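Side-chain contacts in aminopeptidase N (Francisella tularensis subsp. tularensis, PDB 5DLL), which releases N-terminal amino acids from peptides as a zinc aminopeptidase of the M1 family, probably in intracellular peptide breakdown: residues L475-T480 with I495-G500; A534-D539 with V546-S551; H404-E409 with V513-E518; N508-V513 with Y523-I528. All coordinates share one frame; numbering follows the deposited sequence.

Contact 1: residues L475-T480 with I495-G500; sequences LTLEQT and IPVKMG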
loop_
_atom_site.group_PDB
_atom_site.type_symbol
_atom_site.label_atom_id
_atom_site.label_comp_id
_atom_site.label_asym_id
_atom_site.label_seq_id
_atom_site.Cartn_x
_atom_site.Cartn_y
_atom_site.Cartn_z
ATOM N N LEU A 475 -3.544 30.027 -21.969
ATOM C CA LEU A 475 -2.704 29.081 -21.227
ATOM C C LEU A 475 -1.968 28.134 -22.164
ATOM O O LEU A 475 -2.598 27.405 -22.930
ATOM C CB LEU A 475 -3.549 28.252 -20.255
ATOM C CG LEU A 475 -2.807 27.169 -19.459
ATOM C CD1 LEU A 475 -1.765 27.777 -18.529
ATOM C CD2 LEU A 475 -3.793 26.316 -18.675
ATOM N N THR A 476 -0.641 28.123 -22.073
ATOM C CA THR A 476 0.182 27.194 -22.847
ATOM C C THR A 476 0.955 26.260 -21.904
ATOM O O THR A 476 1.461 26.684 -20.862
ATOM C CB THR A 476 1.116 27.934 -23.844
ATOM O OG1 THR A 476 1.743 26.985 -24.716
ATOM C CG2 THR A 476 2.189 28.748 -23.136
ATOM N N LEU A 477 1.008 24.982 -22.273
ATOM C CA LEU A 477 1.637 23.948 -21.456
ATOM C C LEU A 477 2.675 23.204 -22.282
ATOM O O LEU A 477 2.502 23.039 -23.489
ATOM C CB LEU A 477 0.583 22.962 -20.945
ATOM C CG LEU A 477 -0.504 23.536 -20.029
ATOM C CD1 LEU A 477 -1.592 22.501 -19.778
ATOM C CD2 LEU A 477 0.084 24.023 -18.712
ATOM N N GLU A 478 3.746 22.757 -21.627
ATOM C CA GLU A 478 4.826 22.028 -22.297
ATOM C C GLU A 478 5.344 20.874 -21.442
ATOM O O GLU A 478 6.035 21.087 -20.441
ATOM C CB GLU A 478 5.982 22.969 -22.645
ATOM C CG GLU A 478 7.178 22.267 -23.277
ATOM C CD GLU A 478 8.149 23.232 -23.926
ATOM O OE1 GLU A 478 8.223 24.396 -23.478
ATOM O OE2 GLU A 478 8.840 22.821 -24.882
ATOM N N GLN A 479 5.021 19.654 -21.860
ATOM C CA GLN A 479 5.474 18.455 -21.161
ATOM C C GLN A 479 6.826 17.986 -21.693
ATOM O O GLN A 479 7.003 17.788 -22.896
ATOM C CB GLN A 479 4.443 17.327 -21.260
ATOM C CG GLN A 479 3.997 16.979 -22.671
ATOM C CD GLN A 479 3.623 15.523 -22.812
ATOM O OE1 GLN A 479 4.370 14.638 -22.393
ATOM N NE2 GLN A 479 2.466 15.264 -23.407
ATOM N N THR A 480 7.775 17.821 -20.779
ATOM C CA THR A 480 9.114 17.349 -21.109
ATOM C C THR A 480 9.542 16.342 -20.040
ATOM O O THR A 480 9.417 16.602 -18.841
ATOM C CB THR A 480 10.131 18.519 -21.236
ATOM O OG1 THR A 480 11.459 18.000 -21.364
ATOM C CG2 THR A 480 10.074 19.471 -20.028
ATOM N N ILE A 495 -1.932 13.677 -21.206
ATOM C CA ILE A 495 -2.066 14.232 -19.849
ATOM C C ILE A 495 -3.443 14.880 -19.675
ATOM O O ILE A 495 -3.783 15.802 -20.418
ATOM C CB ILE A 495 -1.009 15.328 -19.528
ATOM C CG1 ILE A 495 0.357 15.040 -20.167
ATOM C CG2 ILE A 495 -0.870 15.509 -18.021
ATOM C CD1 ILE A 495 1.063 13.811 -19.646
ATOM N N PRO A 496 -4.239 14.404 -18.698
ATOM C CA PRO A 496 -5.465 15.099 -18.324
ATOM C C PRO A 496 -5.192 16.166 -17.268
ATOM O O PRO A 496 -4.586 15.872 -16.233
ATOM C CB PRO A 496 -6.338 13.984 -17.748
ATOM C CG PRO A 496 -5.371 13.006 -17.186
ATOM C CD PRO A 496 -4.093 13.131 -17.975
ATOM N N VAL A 497 -5.635 17.393 -17.543
ATOM C CA VAL A 497 -5.460 18.518 -16.628
ATOM C C VAL A 497 -6.819 18.986 -16.118
ATOM O O VAL A 497 -7.515 19.749 -16.790
ATOM C CB VAL A 497 -4.748 19.699 -17.316
ATOM C CG1 VAL A 497 -4.217 20.674 -16.273
ATOM C CG2 VAL A 497 -3.622 19.199 -18.209
ATOM N N LYS A 498 -7.191 18.515 -14.930
ATOM C CA LYS A 498 -8.434 18.927 -14.282
ATOM C C LYS A 498 -8.226 20.312 -13.689
ATOM O O LYS A 498 -7.308 20.519 -12.890
ATOM C CB LYS A 498 -8.837 17.930 -13.194
ATOM C CG LYS A 498 -10.237 18.150 -12.654
ATOM C CD LYS A 498 -10.584 17.158 -11.560
ATOM C CE LYS A 498 -11.866 17.570 -10.851
ATOM N NZ LYS A 498 -12.208 16.652 -9.732
ATOM N N MET A 499 -9.073 21.258 -14.080
ATOM C CA MET A 499 -8.788 22.666 -13.826
ATOM C C MET A 499 -10.022 23.553 -13.683
ATOM O O MET A 499 -11.157 23.125 -13.907
ATOM C CB MET A 499 -7.874 23.210 -14.936
ATOM C CG MET A 499 -8.379 22.988 -16.359
ATOM S SD MET A 499 -9.481 24.277 -16.975
ATOM C CE MET A 499 -8.339 25.639 -17.185
ATOM N N GLY A 500 -9.765 24.794 -13.279
ATOM C CA GLY A 500 -10.778 25.837 -13.193
ATOM C C GLY A 500 -10.100 27.193 -13.188
ATOM O O GLY A 500 -8.877 27.280 -13.079
#

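Contact 2: residues A534-D539 with V546-S551; sequences ASLFRD and VEHKRS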
loop_
_atom_site.group_PDB
_atom_site.type_symbol
_atom_site.label_atom_id
_atom_site.label_comp_id
_atom_site.label_asym_id
_atom_site.label_seq_id
_atom_site.Cartn_x
_atom_site.Cartn_y
_atom_site.Cartn_z
ATOM N N ALA A 534 -5.216 30.568 -12.071
ATOM C CA ALA A 534 -5.621 29.242 -12.536
ATOM C C ALA A 534 -5.498 28.185 -11.439
ATOM O O ALA A 534 -4.503 28.145 -10.711
ATOM C CB ALA A 534 -4.799 28.842 -13.753
ATOM N N SER A 535 -6.528 27.351 -11.321
ATOM C CA SER A 535 -6.503 26.167 -10.464
ATOM C C SER A 535 -6.192 24.974 -11.361
ATOM O O SER A 535 -7.023 24.588 -12.181
ATOM C CB SER A 535 -7.855 25.981 -9.775
ATOM O OG SER A 535 -7.872 24.802 -8.997
ATOM N N LEU A 536 -4.997 24.403 -11.211
ATOM C CA LEU A 536 -4.477 23.423 -12.170
ATOM C C LEU A 536 -4.104 22.086 -11.532
ATOM O O LEU A 536 -3.634 22.036 -10.393
ATOM C CB LEU A 536 -3.260 24.004 -12.890
ATOM C CG LEU A 536 -3.578 25.030 -13.980
ATOM C CD1 LEU A 536 -2.324 25.788 -14.391
ATOM C CD2 LEU A 536 -4.223 24.356 -15.182
ATOM N N PHE A 537 -4.308 21.013 -12.296
ATOM C CA PHE A 537 -4.064 19.643 -11.838
ATOM C C PHE A 537 -4.782 19.360 -10.516
ATOM O O PHE A 537 -4.168 18.989 -9.510
ATOM C CB PHE A 537 -2.559 19.359 -11.747
ATOM C CG PHE A 537 -1.844 19.490 -13.063
ATOM C CD1 PHE A 537 -1.870 18.452 -13.987
ATOM C CD2 PHE A 537 -1.164 20.657 -13.389
ATOM C CE1 PHE A 537 -1.221 18.572 -15.205
ATOM C CE2 PHE A 537 -0.511 20.783 -14.605
ATOM C CZ PHE A 537 -0.540 19.740 -15.515
ATOM N N ARG A 538 -6.096 19.555 -10.545
ATOM C CA ARG A 538 -6.946 19.339 -9.382
ATOM C C ARG A 538 -6.988 17.863 -9.007
ATOM O O ARG A 538 -7.155 17.004 -9.874
ATOM C CB ARG A 538 -8.356 19.831 -9.673
ATOM C CG ARG A 538 -8.469 21.336 -9.815
ATOM C CD ARG A 538 -9.909 21.727 -10.097
ATOM N NE ARG A 538 -10.160 23.145 -9.865
ATOM C CZ ARG A 538 -11.366 23.707 -9.873
ATOM N NH1 ARG A 538 -12.455 22.974 -10.100
ATOM N NH2 ARG A 538 -11.486 25.012 -9.649
ATOM N N ASP A 539 -6.843 17.584 -7.712
ATOM C CA ASP A 539 -6.740 16.212 -7.189
ATOM C C ASP A 539 -5.544 15.443 -7.767
ATOM O O ASP A 539 -5.581 14.209 -7.859
ATOM C CB ASP A 539 -8.040 15.429 -7.425
ATOM C CG ASP A 539 -9.238 16.085 -6.779
ATOM O OD1 ASP A 539 -9.235 16.232 -5.538
ATOM O OD2 ASP A 539 -10.183 16.450 -7.509
ATOM N N VAL A 546 5.292 20.008 -11.666
ATOM C CA VAL A 546 4.634 21.163 -12.269
ATOM C C VAL A 546 5.415 22.437 -11.973
ATOM O O VAL A 546 5.431 22.918 -10.837
ATOM C CB VAL A 546 3.182 21.300 -11.761
ATOM C CG1 VAL A 546 2.491 22.500 -12.396
ATOM C CG2 VAL A 546 2.404 20.022 -12.048
ATOM N N GLU A 547 6.074 22.965 -13.004
ATOM C CA GLU A 547 6.741 24.260 -12.921
ATOM C C GLU A 547 5.733 25.358 -13.247
ATOM O O GLU A 547 5.397 25.579 -14.412
ATOM C CB GLU A 547 7.936 24.323 -13.882
ATOM C CG GLU A 547 8.677 25.656 -13.865
ATOM C CD GLU A 547 9.939 25.643 -14.708
ATOM O OE1 GLU A 547 10.804 24.771 -14.482
ATOM O OE2 GLU A 547 10.072 26.516 -15.592
ATOM N N HIS A 548 5.242 26.024 -12.206
ATOM C CA HIS A 548 4.315 27.140 -12.357
ATOM C C HIS A 548 4.729 28.235 -11.387
ATOM O O HIS A 548 4.283 28.267 -10.238
ATOM C CB HIS A 548 2.874 26.694 -12.079
ATOM C CG HIS A 548 1.836 27.682 -12.523
ATOM N ND1 HIS A 548 0.670 27.300 -13.151
ATOM C CD2 HIS A 548 1.792 29.034 -12.439
ATOM C CE1 HIS A 548 -0.049 28.371 -13.431
ATOM N NE2 HIS A 548 0.609 29.436 -13.010
ATOM N N LYS A 549 5.595 29.124 -11.860
ATOM C CA LYS A 549 6.060 30.250 -11.061
ATOM C C LYS A 549 4.934 31.269 -10.908
ATOM O O LYS A 549 4.385 31.748 -11.903
ATOM C CB LYS A 549 7.282 30.900 -11.722
ATOM C CG LYS A 549 7.866 32.097 -10.981
ATOM C CD LYS A 549 8.304 31.748 -9.566
ATOM C CE LYS A 549 9.031 32.911 -8.911
ATOM N NZ LYS A 549 9.428 32.605 -7.511
ATOM N N ARG A 550 4.587 31.584 -9.660
ATOM C CA ARG A 550 3.576 32.605 -9.375
ATOM C C ARG A 550 3.662 33.131 -7.942
ATOM O O ARG A 550 4.253 32.493 -7.066
ATOM C CB ARG A 550 2.171 32.076 -9.670
ATOM C CG ARG A 550 1.861 30.723 -9.059
ATOM C CD ARG A 550 0.453 30.299 -9.430
ATOM N NE ARG A 550 0.185 28.905 -9.096
ATOM C CZ ARG A 550 -0.952 28.268 -9.373
ATOM N NH1 ARG A 550 -1.950 28.897 -9.994
ATOM N NH2 ARG A 550 -1.094 26.992 -9.027
ATOM N N SER A 551 3.052 34.296 -7.721
ATOM C CA SER A 551 3.176 35.045 -6.465
ATOM C C SER A 551 2.437 34.407 -5.292
ATOM O O SER A 551 1.585 33.541 -5.479
ATOM C CB SER A 551 2.637 36.459 -6.661
ATOM O OG SER A 551 1.266 36.416 -7.020
#

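Contact 3: residues H404-E409 with V513-E518; sequences HTLLGE and VIELKE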
loop_
_atom_site.group_PDB
_atom_site.type_symbol
_atom_site.label_atom_id
_atom_site.label_comp_id
_atom_site.label_asym_id
_atom_site.label_seq_id
_atom_site.Cartn_x
_atom_site.Cartn_y
_atom_site.Cartn_z
ATOM N N HIS A 404 -10.286 7.299 -15.299
ATOM C CA HIS A 404 -11.471 7.755 -14.581
ATOM C C HIS A 404 -11.690 9.256 -14.799
ATOM O O HIS A 404 -12.814 9.694 -15.037
ATOM C CB HIS A 404 -11.340 7.456 -13.084
ATOM C CG HIS A 404 -12.574 7.769 -12.299
ATOM N ND1 HIS A 404 -12.903 9.050 -11.906
ATOM C CD2 HIS A 404 -13.564 6.970 -11.838
ATOM C CE1 HIS A 404 -14.041 9.025 -11.238
ATOM N NE2 HIS A 404 -14.462 7.775 -11.180
ATOM N N THR A 405 -10.609 10.030 -14.718
ATOM C CA THR A 405 -10.653 11.483 -14.926
ATOM C C THR A 405 -11.105 11.841 -16.347
ATOM O O THR A 405 -11.912 12.752 -16.536
ATOM C CB THR A 405 -9.269 12.120 -14.653
ATOM O OG1 THR A 405 -8.818 11.747 -13.346
ATOM C CG2 THR A 405 -9.326 13.635 -14.733
ATOM N N LEU A 406 -10.592 11.111 -17.336
ATOM C CA LEU A 406 -10.928 11.354 -18.740
ATOM C C LEU A 406 -12.370 10.988 -19.097
ATOM O O LEU A 406 -13.014 11.703 -19.864
ATOM C CB LEU A 406 -9.963 10.601 -19.660
ATOM C CG LEU A 406 -8.536 11.158 -19.718
ATOM C CD1 LEU A 406 -7.603 10.180 -20.416
ATOM C CD2 LEU A 406 -8.497 12.517 -20.405
ATOM N N LEU A 407 -12.872 9.887 -18.545
ATOM C CA LEU A 407 -14.206 9.384 -18.903
ATOM C C LEU A 407 -15.325 9.839 -17.970
ATOM O O LEU A 407 -16.490 9.862 -18.371
ATOM C CB LEU A 407 -14.207 7.857 -18.924
ATOM C CG LEU A 407 -13.309 7.155 -19.937
ATOM C CD1 LEU A 407 -13.338 5.664 -19.648
ATOM C CD2 LEU A 407 -13.741 7.455 -21.370
ATOM N N GLY A 408 -14.981 10.170 -16.726
ATOM C CA GLY A 408 -15.982 10.411 -15.691
ATOM C C GLY A 408 -16.517 9.087 -15.175
ATOM O O GLY A 408 -16.310 8.042 -15.799
ATOM N N GLU A 409 -17.213 9.130 -14.041
ATOM C CA GLU A 409 -17.654 7.909 -13.362
ATOM C C GLU A 409 -18.509 7.022 -14.263
ATOM O O GLU A 409 -18.247 5.828 -14.393
ATOM C CB GLU A 409 -18.422 8.251 -12.079
ATOM C CG GLU A 409 -19.042 7.056 -11.348
ATOM C CD GLU A 409 -18.036 6.157 -10.640
ATOM O OE1 GLU A 409 -16.879 6.574 -10.418
ATOM O OE2 GLU A 409 -18.415 5.020 -10.284
ATOM N N VAL A 513 -12.160 19.408 -17.643
ATOM C CA VAL A 513 -10.903 18.680 -17.822
ATOM C C VAL A 513 -10.412 18.924 -19.249
ATOM O O VAL A 513 -11.141 18.663 -20.207
ATOM C CB VAL A 513 -11.086 17.160 -17.609
ATOM C CG1 VAL A 513 -9.773 16.419 -17.841
ATOM C CG2 VAL A 513 -11.633 16.871 -16.214
ATOM N N ILE A 514 -9.191 19.438 -19.386
ATOM C CA ILE A 514 -8.565 19.593 -20.704
ATOM C C ILE A 514 -7.421 18.590 -20.858
ATOM O O ILE A 514 -6.932 18.034 -19.870
ATOM C CB ILE A 514 -8.079 21.039 -20.974
ATOM C CG1 ILE A 514 -7.034 21.487 -19.947
ATOM C CG2 ILE A 514 -9.259 21.999 -20.981
ATOM C CD1 ILE A 514 -6.312 22.759 -20.337
ATOM N N GLU A 515 -7.002 18.367 -22.101
ATOM C CA GLU A 515 -6.055 17.303 -22.418
ATOM C C GLU A 515 -4.812 17.839 -23.107
ATOM O O GLU A 515 -4.897 18.747 -23.931
ATOM C CB GLU A 515 -6.737 16.257 -23.300
ATOM C CG GLU A 515 -7.770 15.434 -22.544
ATOM C CD GLU A 515 -8.861 14.876 -23.434
ATOM O OE1 GLU A 515 -8.585 14.549 -24.606
ATOM O OE2 GLU A 515 -10.004 14.756 -22.950
ATOM N N LEU A 516 -3.662 17.270 -22.752
ATOM C CA LEU A 516 -2.391 17.594 -23.393
ATOM C C LEU A 516 -1.831 16.342 -24.067
ATOM O O LEU A 516 -1.214 15.499 -23.416
ATOM C CB LEU A 516 -1.404 18.144 -22.363
ATOM C CG LEU A 516 0.001 18.490 -22.858
ATOM C CD1 LEU A 516 -0.043 19.582 -23.915
ATOM C CD2 LEU A 516 0.872 18.909 -21.684
ATOM N N LYS A 517 -2.059 16.239 -25.377
ATOM C CA LYS A 517 -1.648 15.080 -26.169
ATOM C C LYS A 517 -0.449 15.406 -27.053
ATOM O O LYS A 517 -0.222 14.741 -28.062
ATOM C CB LYS A 517 -2.804 14.629 -27.068
ATOM C CG LYS A 517 -4.131 14.436 -26.361
ATOM C CD LYS A 517 -5.184 13.971 -27.347
ATOM C CE LYS A 517 -6.572 14.021 -26.740
ATOM N NZ LYS A 517 -7.598 13.411 -27.628
ATOM N N GLU A 518 0.326 16.416 -26.666
ATOM C CA GLU A 518 1.324 17.003 -27.553
ATOM C C GLU A 518 2.494 17.542 -26.734
ATOM O O GLU A 518 2.359 17.770 -25.530
ATOM C CB GLU A 518 0.663 18.124 -28.365
ATOM C CG GLU A 518 1.392 18.534 -29.636
ATOM C CD GLU A 518 0.604 19.541 -30.462
ATOM O OE1 GLU A 518 -0.629 19.380 -30.595
ATOM O OE2 GLU A 518 1.216 20.496 -30.986
#

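Contact 4: residues N508-V513 with Y523-I528; sequences NIAEQV and YTFENI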
loop_
_atom_site.group_PDB
_atom_site.type_symbol
_atom_site.label_atom_id
_atom_site.label_comp_id
_atom_site.label_asym_id
_atom_site.label_seq_id
_atom_site.Cartn_x
_atom_site.Cartn_y
_atom_site.Cartn_z
ATOM N N ASN A 508 -15.814 30.415 -9.374
ATOM C CA ASN A 508 -15.080 29.413 -10.150
ATOM C C ASN A 508 -15.650 29.244 -11.555
ATOM O O ASN A 508 -16.750 28.718 -11.736
ATOM C CB ASN A 508 -15.050 28.070 -9.424
ATOM C CG ASN A 508 -13.909 27.976 -8.434
ATOM O OD1 ASN A 508 -13.157 27.006 -8.429
ATOM N ND2 ASN A 508 -13.766 28.995 -7.600
ATOM N N ILE A 509 -14.873 29.686 -12.540
ATOM C CA ILE A 509 -15.304 29.738 -13.931
ATOM C C ILE A 509 -14.583 28.674 -14.755
ATOM O O ILE A 509 -13.481 28.248 -14.406
ATOM C CB ILE A 509 -14.990 31.126 -14.543
ATOM C CG1 ILE A 509 -15.428 32.253 -13.595
ATOM C CG2 ILE A 509 -15.637 31.280 -15.915
ATOM C CD1 ILE A 509 -16.881 32.194 -13.167
ATOM N N ALA A 510 -15.223 28.250 -15.845
ATOM C CA ALA A 510 -14.596 27.399 -16.861
ATOM C C ALA A 510 -14.109 26.051 -16.319
ATOM O O ALA A 510 -13.082 25.532 -16.759
ATOM C CB ALA A 510 -13.452 28.148 -17.537
ATOM N N GLU A 511 -14.863 25.483 -15.380
ATOM C CA GLU A 511 -14.489 24.222 -14.747
ATOM C C GLU A 511 -14.682 23.035 -15.697
ATOM O O GLU A 511 -15.809 22.703 -16.076
ATOM C CB GLU A 511 -15.294 23.999 -13.465
ATOM C CG GLU A 511 -15.037 25.031 -12.377
ATOM C CD GLU A 511 -15.593 24.600 -11.032
ATOM O OE1 GLU A 511 -16.769 24.188 -10.972
ATOM O OE2 GLU A 511 -14.854 24.669 -10.030
ATOM N N GLN A 512 -13.571 22.405 -16.069
ATOM C CA GLN A 512 -13.578 21.264 -16.979
ATOM C C GLN A 512 -12.261 20.495 -16.882
ATOM O O GLN A 512 -11.362 20.883 -16.133
ATOM C CB GLN A 512 -13.793 21.741 -18.419
ATOM C CG GLN A 512 -12.672 22.624 -18.953
ATOM C CD GLN A 512 -12.924 23.126 -20.364
ATOM O OE1 GLN A 512 -13.945 22.814 -20.979
ATOM N NE2 GLN A 512 -11.986 23.910 -20.885
ATOM N N VAL A 513 -12.160 19.408 -17.643
ATOM C CA VAL A 513 -10.903 18.680 -17.822
ATOM C C VAL A 513 -10.412 18.924 -19.249
ATOM O O VAL A 513 -11.141 18.663 -20.207
ATOM C CB VAL A 513 -11.086 17.160 -17.609
ATOM C CG1 VAL A 513 -9.773 16.419 -17.841
ATOM C CG2 VAL A 513 -11.633 16.871 -16.214
ATOM N N TYR A 523 -4.149 26.784 -24.992
ATOM C CA TYR A 523 -5.600 26.693 -24.799
ATOM C C TYR A 523 -6.184 28.082 -24.559
ATOM O O TYR A 523 -5.747 28.803 -23.657
ATOM C CB TYR A 523 -5.925 25.779 -23.613
ATOM C CG TYR A 523 -5.245 24.433 -23.706
ATOM C CD1 TYR A 523 -3.962 24.249 -23.202
ATOM C CD2 TYR A 523 -5.873 23.353 -24.323
ATOM C CE1 TYR A 523 -3.324 23.029 -23.301
ATOM C CE2 TYR A 523 -5.241 22.126 -24.422
ATOM C CZ TYR A 523 -3.967 21.972 -23.909
ATOM O OH TYR A 523 -3.326 20.763 -23.998
ATOM N N THR A 524 -7.173 28.448 -25.371
ATOM C CA THR A 524 -7.765 29.785 -25.315
ATOM C C THR A 524 -9.139 29.782 -24.627
ATOM O O THR A 524 -9.990 28.932 -24.908
ATOM C CB THR A 524 -7.863 30.428 -26.719
ATOM O OG1 THR A 524 -8.199 31.813 -26.584
ATOM C CG2 THR A 524 -8.911 29.739 -27.596
ATOM N N PHE A 525 -9.329 30.737 -23.713
ATOM C CA PHE A 525 -10.592 30.921 -23.001
ATOM C C PHE A 525 -11.125 32.328 -23.249
ATOM O O PHE A 525 -10.562 33.304 -22.756
ATOM C CB PHE A 525 -10.398 30.699 -21.499
ATOM C CG PHE A 525 -10.006 29.294 -21.142
ATOM C CD1 PHE A 525 -10.963 28.291 -21.075
ATOM C CD2 PHE A 525 -8.680 28.972 -20.875
ATOM C CE1 PHE A 525 -10.609 26.994 -20.750
ATOM C CE2 PHE A 525 -8.318 27.674 -20.547
ATOM C CZ PHE A 525 -9.284 26.684 -20.485
ATOM N N GLU A 526 -12.209 32.424 -24.013
ATOM C CA GLU A 526 -12.809 33.713 -24.348
ATOM C C GLU A 526 -13.804 34.166 -23.280
ATOM O O GLU A 526 -14.205 33.384 -22.415
ATOM C CB GLU A 526 -13.493 33.632 -25.713
ATOM C CG GLU A 526 -12.534 33.339 -26.856
ATOM C CD GLU A 526 -13.223 32.723 -28.058
ATOM O OE1 GLU A 526 -14.353 33.148 -28.383
ATOM O OE2 GLU A 526 -12.630 31.816 -28.681
ATOM N N ASN A 527 -14.183 35.440 -23.350
ATOM C CA ASN A 527 -15.170 36.039 -22.444
ATOM C C ASN A 527 -14.768 35.991 -20.970
ATOM O O ASN A 527 -15.592 35.705 -20.098
ATOM C CB ASN A 527 -16.547 35.393 -22.641
ATOM C CG ASN A 527 -16.960 35.344 -24.096
ATOM O OD1 ASN A 527 -16.454 34.529 -24.868
ATOM N ND2 ASN A 527 -17.884 36.217 -24.480
ATOM N N ILE A 528 -13.498 36.283 -20.702
ATOM C CA ILE A 528 -12.979 36.337 -19.341
ATOM C C ILE A 528 -12.769 37.797 -18.952
ATOM O O ILE A 528 -11.792 38.428 -19.361
ATOM C CB ILE A 528 -11.664 35.536 -19.210
ATOM C CG1 ILE A 528 -11.878 34.079 -19.655
ATOM C CG2 ILE A 528 -11.128 35.602 -17.786
ATOM C CD1 ILE A 528 -13.038 33.371 -18.983
#

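Contact 1: residues L475-T480 with I495-G500
Leu477 and Val497 reach toward each other from facing strands and meet tip to tip, Leu477 CD1 lying 4.2 Å from Val497 CG2. The Leu477 side chain starts out beside its own backbone N (chi1 -62°) and is extended past CG, which carries CD1 across the gap. Val497 answers with the methyl that stands opposite its carbonyl carbon. Two residues along, Gln479 and Ile495 run obliquely across one another, and the nearest atoms are Gln479 NE2 and Ile495 CG1 at 3.9 Å. The Gln479 chain bends at chi2 (149°), bringing the amide nitrogen close to the hydrocarbon of Ile495 while that same nitrogen donates to Leu493 O, which gives this buried amide nitrogen a backbone acceptor. No hydrogen bond joins the segments. The CA atoms of Leu477 and Val497 are 10.2 Å apart, a spacing of stacked sheets and not of paired strands. Strand 472-480 is hydrogen-bonded between strands 459-467 and 520-525, whereas strand 495-502 runs between 508-516 and 533-535. From these neighbours Val462, Tyr523, Ile514 and Leu516 close round the contact, making it part of the core between the two sheets of the Ig-like domain.

Contact 2: residues A534-D539 with V546-S551
Arg550 reaches over to the backbone of Ala534, and its NH1 donates to Ala534 O at 2.8 Å with an N-H...O angle of 159°. The acceptor lies almost exactly in the guanidinium plane and the donor in the carbonyl plane, so both flat groups are well aligned for the bond. Beside it, Leu536 CD1 comes to the edge of the His548 imidazole, in the ring plane and 3.6 Å from both ND1 and CE1. The third pair is Phe537 and Val546: Val546 CG2 is 4.3 Å from the centroid of the phenyl ring and displaced from its centre, a CH-pi contact.

Further contacts help to place these groups. Arg550 leaves its backbone between N and the carbonyl carbon (chi1 50°), then runs straight from CG to NE, so that NE passes 3.7 Å above one face of the His548 ring, toward its rim. His548 NE2 is hydrogen-bonded to Glu464 OE1, which helps to set the ring's rotation, and Leu555 and Ile558 of helix 552-561 pack on Arg550. On the other segment, Arg538 NE donates to Ser535 OG at 3.0 Å; that hydroxyl also bonds to Asp562, probably fastening the backbone beside Ala534 and Leu536. The chain just after strand 533-535 thus meets the end of strand 545-547 and what follows it. The two strands belong to different sheets, and apolar side chains meeting between sheets are what a beta-sandwich such as this Ig-like domain is built on.

Contact 3: residues H404-E409 with V513-E518
A helix-on-strand interface between two domains is formed here: Thr405 and Leu406, on helix 390-423 of the zinc peptidase domain, pack against Val513 and Glu515 on strand 508-516, an outermost strand of the Ig-like beta-sandwich. Both strand residues point toward the helix, whereas the intervening Ile514 points away from it, onto Tyr523 and Val497. Thr405 and Val513 cross at about a right angle. Val513 CG1 is 4.2 Å from Thr405 CG2, and Val513 CG2 lies 4.1 Å from the backbone Thr405 O. The threonine hydroxyl takes no part across the interface, being bonded back to Arg401 O one helical turn earlier.

The Leu406 side chain (chi1 -72°) does not start out toward the strand, yet its CD2 methyl reaches it. Leu406 CD2 lies along the end of the Glu515 chain, equally near Glu515 CG and the carboxylate OE2 (both 3.7 Å), the two side chains crossing at a slant. The two oxygens have different cationic partners. Arg443 NH2 forms a salt bridge with Glu515 OE2 while Arg443 NH1 bonds to Leu406 O, so one guanidinium ties helix and strand together. Just past the strand's end, Lys517 NZ forms a salt bridge with Glu515 OE1 at 3.4 Å. Inside the helical segment, His404 NE2 donates to Glu409 OE1 at 2.8 Å and 161°, the carboxylate oxygen lying 8° out of the imidazole plane.

Contact 4: residues N508-V513 with Y523-I528
Glu511 OE2 takes a salt bridge from Arg538 NH1 and a hydrogen bond from Asn563 ND2; the next residue, Gln512, sets its amide against Phe525. With chi1 of Gln512 at 64°, CG is flanked by both the amide N and the carbonyl carbon, and the chain then stays extended, coming at Phe525 from the opposite direction. Gln512 NE2 arrives at the edge of the ring, near the ring plane, 3.4 Å from Phe525 CE1 and 3.9 Å from Phe525 CZ. Amide and phenyl planes are 54° apart. This location at the rim shows that the nitrogen does not sit over the pi face, and the pair is better read as van der Waals contact than as an N-H...pi bond.

Ala510 supplies the apolar part, its CB lying 4.3 Å from Phe525 CD1. The chain turns a corner at this alanine, where a positive phi of 60° directs CB toward the segment 523-528, and it meets Phe525 CD1 obliquely. The ring is also touched by the terminal methyl of Met499.

Backbone pairing confirms that the segments lie in separate layers: Gln512 bonds with Met499, whereas Phe525 bonds with Tyr473. No hydrogen bond runs between the two segments. Farther along the two strands, Tyr523 OH meets Glu515 O, a hydrogen bond between the layers. Strands 508-516 and 520-525 are outermost in their sheets and follow one another in the chain, an arrangement that fits one margin of an Ig-like beta-sandwich.

Overall arrangement
Contacts 1, 2 and 4 all join the two sheets of the Ig-like domain, whereas contact 3 joins that domain to the peptidase domain. Contact 1 is fully buried and mostly apolar; contact 4, about 13 Å away between centres, lies at the surface and brings an amide to a ring edge. Contact 2 is partly buried and is the one with a hydrogen bond between its segments. Contact 3, also partly buried, combines apolar touches with a salt-bridged glutamate. Strand 508-516 serves both contacts 3 and 4, which share Val513, and it pairs with the strand 495-502 of contact 1. Contacts 2 and 3 do not touch, their nearest atoms being about 6 Å apart.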